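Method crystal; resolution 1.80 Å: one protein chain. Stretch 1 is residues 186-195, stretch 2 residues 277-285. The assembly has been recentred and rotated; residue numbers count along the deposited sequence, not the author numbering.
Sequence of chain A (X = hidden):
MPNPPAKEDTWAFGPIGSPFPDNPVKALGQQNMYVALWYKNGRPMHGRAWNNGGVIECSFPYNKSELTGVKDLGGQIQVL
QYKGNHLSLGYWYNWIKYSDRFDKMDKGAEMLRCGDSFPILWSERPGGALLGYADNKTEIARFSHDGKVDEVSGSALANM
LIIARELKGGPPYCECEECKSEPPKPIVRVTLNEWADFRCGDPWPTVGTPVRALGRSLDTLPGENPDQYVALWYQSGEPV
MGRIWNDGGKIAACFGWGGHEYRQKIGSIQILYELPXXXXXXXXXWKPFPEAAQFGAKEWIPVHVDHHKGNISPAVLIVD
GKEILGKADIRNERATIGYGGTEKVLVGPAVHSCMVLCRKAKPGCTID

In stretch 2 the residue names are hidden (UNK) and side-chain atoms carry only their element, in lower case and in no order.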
ATOM      1  N   PRO A 186      -3.013  25.547   7.259  1.00 46.87           N
ATOM      2  CA  PRO A 186      -4.200  24.822   6.791  1.00 45.75           C
ATOM      3  C   PRO A 186      -3.826  23.486   6.134  1.00 43.79           C
ATOM      4  O   PRO A 186      -2.968  23.459   5.246  1.00 43.63           O
ATOM      5  CB  PRO A 186      -4.820  25.765   5.745  1.00 46.18           C
ATOM      6  CG  PRO A 186      -4.223  27.095   5.993  1.00 46.65           C
ATOM      7  CD  PRO A 186      -2.901  26.874   6.635  1.00 46.98           C
ATOM      8  N   ILE A 187      -4.467  22.404   6.555  1.00 41.51           N
ATOM      9  CA  ILE A 187      -4.244  21.077   5.966  1.00 39.75           C
ATOM     10  C   ILE A 187      -5.495  20.577   5.247  1.00 37.61           C
ATOM     11  O   ILE A 187      -6.631  20.944   5.584  1.00 36.11           O
ATOM     12  CB  ILE A 187      -3.827  20.031   7.045  1.00 40.41           C
ATOM     13  CG1 ILE A 187      -4.930  19.811   8.101  1.00 39.77           C
ATOM     14  CG2 ILE A 187      -2.496  20.395   7.706  1.00 41.42           C
ATOM     15  CD1 ILE A 187      -4.798  18.453   8.806  1.00 39.05           C
ATOM     16  N   VAL A 188      -5.286  19.758   4.231  1.00 35.20           N
ATOM     17  CA  VAL A 188      -6.352  18.937   3.709  1.00 34.02           C
ATOM     18  C   VAL A 188      -6.346  17.696   4.585  1.00 31.39           C
ATOM     19  O   VAL A 188      -5.286  17.098   4.795  1.00 31.50           O
ATOM     20  CB  VAL A 188      -6.099  18.553   2.225  1.00 35.18           C
ATOM     21  CG1 VAL A 188      -7.266  17.737   1.676  1.00 36.86           C
ATOM     22  CG2 VAL A 188      -5.859  19.836   1.348  1.00 37.60           C
ATOM     23  N   ARG A 189      -7.491  17.300   5.135  1.00 27.91           N
ATOM     24  CA  ARG A 189      -7.523  16.045   5.887  1.00 26.44           C
ATOM     25  C   ARG A 189      -7.373  14.832   4.947  1.00 24.62           C
ATOM     26  O   ARG A 189      -7.779  14.859   3.778  1.00 23.53           O
ATOM     27  CB  ARG A 189      -8.778  15.938   6.759  1.00 26.25           C
ATOM     28  CG  ARG A 189      -8.728  16.883   7.958  1.00 27.05           C
ATOM     29  CD  ARG A 189      -9.890  16.795   8.932  1.00 27.12           C
ATOM     30  NE  ARG A 189     -11.148  17.245   8.345  1.00 30.71           N
ATOM     31  CZ  ARG A 189     -12.324  17.286   9.003  1.00 32.27           C
ATOM     32  NH1 ARG A 189     -12.393  16.917  10.286  1.00 32.62           N
ATOM     33  NH2 ARG A 189     -13.419  17.728   8.387  1.00 31.44           N
ATOM     34  N   VAL A 190      -6.794  13.775   5.504  1.00 23.77           N
ATOM     35  CA  VAL A 190      -6.440  12.565   4.772  1.00 22.98           C
ATOM     36  C   VAL A 190      -7.698  11.794   4.436  1.00 22.74           C
ATOM     37  O   VAL A 190      -8.527  11.554   5.305  1.00 23.42           O
ATOM     38  CB  VAL A 190      -5.533  11.662   5.627  1.00 23.61           C
ATOM     39  CG1 VAL A 190      -5.229  10.389   4.889  1.00 24.00           C
ATOM     40  CG2 VAL A 190      -4.233  12.383   6.033  1.00 23.14           C
ATOM     41  N   THR A 191      -7.849  11.390   3.185  1.00 22.36           N
ATOM     42  CA  THR A 191      -9.010  10.578   2.787  1.00 22.56           C
ATOM     43  C   THR A 191      -8.660   9.192   2.260  1.00 22.03           C
ATOM     44  O   THR A 191      -9.548   8.400   1.951  1.00 21.93           O
ATOM     45  CB  THR A 191      -9.820  11.338   1.744  1.00 23.32           C
ATOM     46  OG1 THR A 191      -8.966  11.718   0.657  1.00 24.44           O
ATOM     47  CG2 THR A 191     -10.372  12.633   2.326  1.00 24.39           C
ATOM     48  N   LEU A 192      -7.368   8.895   2.154  1.00 21.31           N
ATOM     49  CA  LEU A 192      -6.928   7.550   1.821  1.00 21.39           C
ATOM     50  C   LEU A 192      -6.653   6.719   3.070  1.00 19.02           C
ATOM     51  O   LEU A 192      -6.085   7.200   4.001  1.00 18.96           O
ATOM     52  CB  LEU A 192      -5.650   7.635   1.013  1.00 23.01           C
ATOM     53  CG  LEU A 192      -5.831   8.469  -0.259  1.00 27.76           C
ATOM     54  CD1 LEU A 192      -4.591   8.279  -1.129  1.00 30.74           C
ATOM     55  CD2 LEU A 192      -7.071   8.139  -1.074  1.00 32.69           C
ATOM     56  N   ASN A 193      -7.072   5.475   3.080  1.00 17.59           N
ATOM     57  CA  ASN A 193      -6.734   4.556   4.167  1.00 17.11           C
ATOM     58  C   ASN A 193      -5.234   4.489   4.271  1.00 16.91           C
ATOM     59  O   ASN A 193      -4.531   4.419   3.250  1.00 16.66           O
ATOM     60  CB  ASN A 193      -7.258   3.159   3.872  1.00 17.11           C
ATOM     61  CG  ASN A 193      -8.770   3.092   3.782  1.00 18.61           C
ATOM     62  OD1 ASN A 193      -9.324   2.645   2.763  1.00 21.35           O
ATOM     63  ND2 ASN A 193      -9.451   3.512   4.865  1.00 13.72           N
ATOM     64  N   GLU A 194      -4.743   4.498   5.479  1.00 15.57           N
ATOM     65  CA  GLU A 194      -3.319   4.476   5.766  1.00 16.52           C
ATOM     66  C   GLU A 194      -2.866   3.018   5.955  1.00 16.58           C
ATOM     67  O   GLU A 194      -3.313   2.337   6.874  1.00 15.88           O
ATOM     68  CB  GLU A 194      -3.032   5.300   7.016  1.00 16.85           C
ATOM     69  CG  GLU A 194      -1.553   5.394   7.357  1.00 21.08           C
ATOM     70  CD  GLU A 194      -0.806   6.424   6.538  1.00 26.66           C
ATOM     71  OE1 GLU A 194      -1.430   7.121   5.713  1.00 27.61           O
ATOM     72  OE2 GLU A 194       0.415   6.550   6.761  1.00 30.77           O
ATOM     73  N   TRP A 195      -1.999   2.538   5.054  1.00 16.28           N
ATOM     74  CA  TRP A 195      -1.470   1.175   5.114  1.00 16.82           C
ATOM     75  C   TRP A 195       0.037   1.183   5.317  1.00 18.75           C
ATOM     76  O   TRP A 195       0.742   1.831   4.560  1.00 20.18           O
ATOM     77  CB  TRP A 195      -1.790   0.465   3.780  1.00 16.92           C
ATOM     78  CG  TRP A 195      -3.267   0.187   3.551  1.00 15.93           C
ATOM     79  CD1 TRP A 195      -4.150   0.924   2.812  1.00 16.27           C
ATOM     80  CD2 TRP A 195      -3.975  -0.930   4.011  1.00 16.95           C
ATOM     81  NE1 TRP A 195      -5.368   0.299   2.765  1.00 16.85           N
ATOM     82  CE2 TRP A 195      -5.292  -0.833   3.523  1.00 17.41           C
ATOM     83  CE3 TRP A 195      -3.637  -2.027   4.813  1.00 14.56           C
ATOM     84  CZ2 TRP A 195      -6.259  -1.789   3.790  1.00 14.58           C
ATOM     85  CZ3 TRP A 195      -4.592  -2.932   5.090  1.00 15.51           C
ATOM     86  CH2 TRP A 195      -5.890  -2.824   4.572  1.00 16.18           C
ATOM     87  N   UNK A 277      -6.944  11.603  15.078  1.00 25.22           N
ATOM     88  CA  UNK A 277      -8.244  12.135  14.666  1.00 26.15           C
ATOM     89  C   UNK A 277      -8.122  13.493  13.969  1.00 26.78           C
ATOM     90  O   UNK A 277      -8.843  13.773  13.001  1.00 26.47           O
ATOM     91  c   UNK A 277     -10.643  12.619  15.358  1.00 27.58           C
ATOM     92  o   UNK A 277     -11.482  12.157  17.535  1.00 38.08           O
ATOM     93  c   UNK A 277     -11.746  12.179  16.318  1.00 32.62           C
ATOM     94  c   UNK A 277      -9.226  12.255  15.835  1.00 26.72           C
ATOM     95  o   UNK A 277     -12.894  11.856  15.860  1.00 37.26           O
ATOM     96  N   UNK A 278      -7.177  14.307  14.430  1.00 27.86           N
ATOM     97  CA  UNK A 278      -7.020  15.656  13.917  1.00 28.33           C
ATOM     98  C   UNK A 278      -6.616  15.720  12.446  1.00 28.92           C
ATOM     99  O   UNK A 278      -6.888  16.719  11.799  1.00 28.99           O
ATOM    100  c   UNK A 278      -6.007  16.427  14.764  1.00 29.06           C
ATOM    101  N   UNK A 279      -5.985  14.678  11.894  1.00 27.38           N
ATOM    102  CA  UNK A 279      -5.581  14.746  10.487  1.00 27.44           C
ATOM    103  C   UNK A 279      -6.434  13.910   9.531  1.00 25.59           C
ATOM    104  O   UNK A 279      -6.327  14.073   8.323  1.00 25.98           O
ATOM    105  c   UNK A 279      -4.089  14.372  10.303  1.00 28.23           C
ATOM    106  c   UNK A 279      -3.884  12.864  10.410  1.00 30.37           C
ATOM    107  c   UNK A 279      -3.167  15.201  11.260  1.00 29.42           C
ATOM    108  c   UNK A 279      -2.422  12.492  10.157  1.00 34.03           C
ATOM    109  N   UNK A 280      -7.300  13.059  10.068  1.00 23.60           N
ATOM    110  CA  UNK A 280      -8.053  12.149   9.226  1.00 23.37           C
ATOM    111  C   UNK A 280      -9.377  12.730   8.773  1.00 22.59           C
ATOM    112  O   UNK A 280     -10.003  13.510   9.500  1.00 22.52           O
ATOM    113  c   UNK A 280      -9.136   9.541  11.853  1.00 20.86           C
ATOM    114  c   UNK A 280     -10.052   9.005  14.099  1.00 23.24           C
ATOM    115  n   UNK A 280     -10.213   9.426  12.856  1.00 22.98           N
ATOM    116  c   UNK A 280      -8.287  10.828   9.924  1.00 22.59           C
ATOM    117  c   UNK A 280      -9.190  10.832  11.086  1.00 21.72           C
ATOM    118  n   UNK A 280      -8.873   8.631  14.564  1.00 26.47           N
ATOM    119  n   UNK A 280     -11.101   8.944  14.900  1.00 27.90           N
ATOM    120  N   UNK A 281      -9.808  12.331   7.589  1.00 21.83           N
ATOM    121  CA  UNK A 281     -11.015  12.844   7.005  1.00 21.34           C
ATOM    122  C   UNK A 281     -12.158  11.861   7.115  1.00 20.30           C
ATOM    123  O   UNK A 281     -13.152  12.045   6.471  1.00 20.60           O
ATOM    124  N   UNK A 282     -11.973  10.793   7.882  1.00 19.81           N
ATOM    125  CA  UNK A 282     -12.951   9.725   8.020  1.00 19.57           C
ATOM    126  C   UNK A 282     -12.740   8.979   9.340  1.00 19.74           C
ATOM    127  O   UNK A 282     -11.640   9.025   9.915  1.00 20.06           O
ATOM    128  c   UNK A 282      -9.228   8.262   5.814  1.00 17.81           C
ATOM    129  c   UNK A 282      -9.869   6.439   7.240  1.00 17.08           C
ATOM    130  c   UNK A 282     -11.477   8.156   6.685  1.00 18.22           C
ATOM    131  c   UNK A 282     -11.157   6.980   7.345  1.00 18.89           C
ATOM    132  c   UNK A 282      -8.920   7.088   6.477  1.00 17.24           C
ATOM    133  c   UNK A 282     -10.506   8.795   5.926  1.00 16.76           C
ATOM    134  c   UNK A 282     -12.839   8.765   6.822  1.00 19.37           C
ATOM    135  N   UNK A 283     -13.786   8.304   9.823  1.00 19.19           N
ATOM    136  CA  UNK A 283     -13.709   7.455  10.976  1.00 20.39           C
ATOM    137  C   UNK A 283     -14.080   6.014  10.638  1.00 19.91           C
ATOM    138  O   UNK A 283     -14.912   5.766   9.775  1.00 19.57           O
ATOM    139  o   UNK A 283     -15.234  10.338  12.256  1.00 26.62           O
ATOM    140  o   UNK A 283     -13.270   9.682  12.876  1.00 26.28           O
ATOM    141  c   UNK A 283     -14.696   7.954  12.072  1.00 20.92           C
ATOM    142  c   UNK A 283     -14.415   9.409  12.452  1.00 23.23           C
ATOM    143  N   UNK A 284     -13.515   5.072  11.383  1.00 19.98           N
ATOM    144  CA  UNK A 284     -13.801   3.658  11.188  1.00 19.55           C
ATOM    145  C   UNK A 284     -14.832   3.172  12.197  1.00 20.41           C
ATOM    146  O   UNK A 284     -14.842   3.636  13.339  1.00 19.21           O
ATOM    147  o   UNK A 284      -8.605   3.142   7.309  1.00 15.23           O
ATOM    148  c   UNK A 284     -10.859   2.759   8.016  1.00 17.27           C
ATOM    149  c   UNK A 284      -9.555   3.053   8.333  1.00 15.86           C
ATOM    150  c   UNK A 284     -11.824   2.634   9.013  1.00 17.73           C
ATOM    151  c   UNK A 284      -9.200   3.281   9.646  1.00 16.90           C
ATOM    152  c   UNK A 284     -12.545   2.805  11.421  1.00 19.10           C
ATOM    153  c   UNK A 284     -10.206   3.238  10.636  1.00 16.61           C
ATOM    154  c   UNK A 284     -11.503   2.899  10.336  1.00 16.73           C
ATOM    155  N   UNK A 285     -15.610   2.181  11.792  1.00 19.49           N
ATOM    156  CA  UNK A 285     -16.454   1.401  12.678  1.00 20.70           C
ATOM    157  C   UNK A 285     -16.811   0.099  11.991  1.00 19.79           C
ATOM    158  O   UNK A 285     -16.752   0.012  10.772  1.00 21.81           O
ATOM    159  c   UNK A 285     -18.514   1.694  14.129  1.00 24.27           C
ATOM    160  o   UNK A 285     -19.664   2.136  14.279  1.00 29.65           O
ATOM    161  o   UNK A 285     -17.991   0.894  14.964  1.00 25.06           O
ATOM    162  c   UNK A 285     -17.758   2.163  12.900  1.00 21.48           C
TER
HETATM  163  O   HOH W   1     -10.437  15.741  12.100  1.00 31.97           O
HETATM  164  O   HOH W   2      -6.530   4.798   7.791  1.00 17.94           O

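Position 277 carries three side-chain carbons in a row, the third bearing two oxygens, and its side chain stays out of reach of stretch 1. A carboxylate after two further carbons identifies Glu277. Its backbone O accepts a hydrogen bond from water 1 at 2.7 Å, and the same water accepts one from Arg189 NH1 at 2.9 Å, so the water links the two stretches.

Position 278 has a single side-chain carbon, directed away from stretch 1, and is therefore Ala278. Contact here falls to the backbone: Ala278 O lies 4.0 Å from Ile187 CD1.

At position 279 four carbons fork at the first, with one arm two carbons long, the pattern of a beta-branched aliphatic chain: Ile279. Its CG1 lies 4.4 Å from Val190 CG2 and its CG2 4.4 Å from Ile187 CD1, a loose apolar patch. The backbone is held more tightly, since Val190 N donates to Ile279 O at 2.9 Å in a nearly straight hydrogen bond.

Position 280 shows three carbons, a nitrogen, and then a carbon carrying two more nitrogens, a guanidinium that defines Arg280. The CA-to-CB bond points away from stretch 1. The guanidinium turns to a later position, 283, while Arg280 O packs 3.3 Å from Arg189 CD.

Position 281 has no side-chain atoms and is Gly281. Its N donates to Val190 O at 2.7 Å; a CB at its ideal place would lie only 2.8 Å from that Val190 O, a clash.

Position 282 has one carbon followed by a ring of six carbons without a heteroatom: Phe282. The ring lies along Val190 to Asn193, with CE2 3.4 Å from Val190 O and CZ 3.8 Å from Leu192 O, which lies at the ring edge.

Position 283 bears two carbons, the second with two oxygens, and makes no contact with stretch 1. It is Asp283. Arg280 NE and Arg280 NH2 each donate to Asp283 OD1 at 3.1 Å, as part of a salt bridge.

Position 284 has one carbon, then a ring of six carbons bearing one oxygen, hence Tyr284. Asn193 ND2 donates to Tyr284 OH at 2.6 Å, and water 2 connects that hydroxyl to Glu194 N.

Position 285 repeats the two-carbon carboxylate, out of reach of stretch 1: Asp285.

The contact thus centres on a single beta bridge between Val190 and Arg280, where both polar backbone atoms of Val190 are satisfied by the residues flanking Arg280. Aliphatic packing lies beside it, and the rings of Phe282 and Tyr284 extend the contact to Asn193.

Stretch 2 (277-285) EAIRGFDYD
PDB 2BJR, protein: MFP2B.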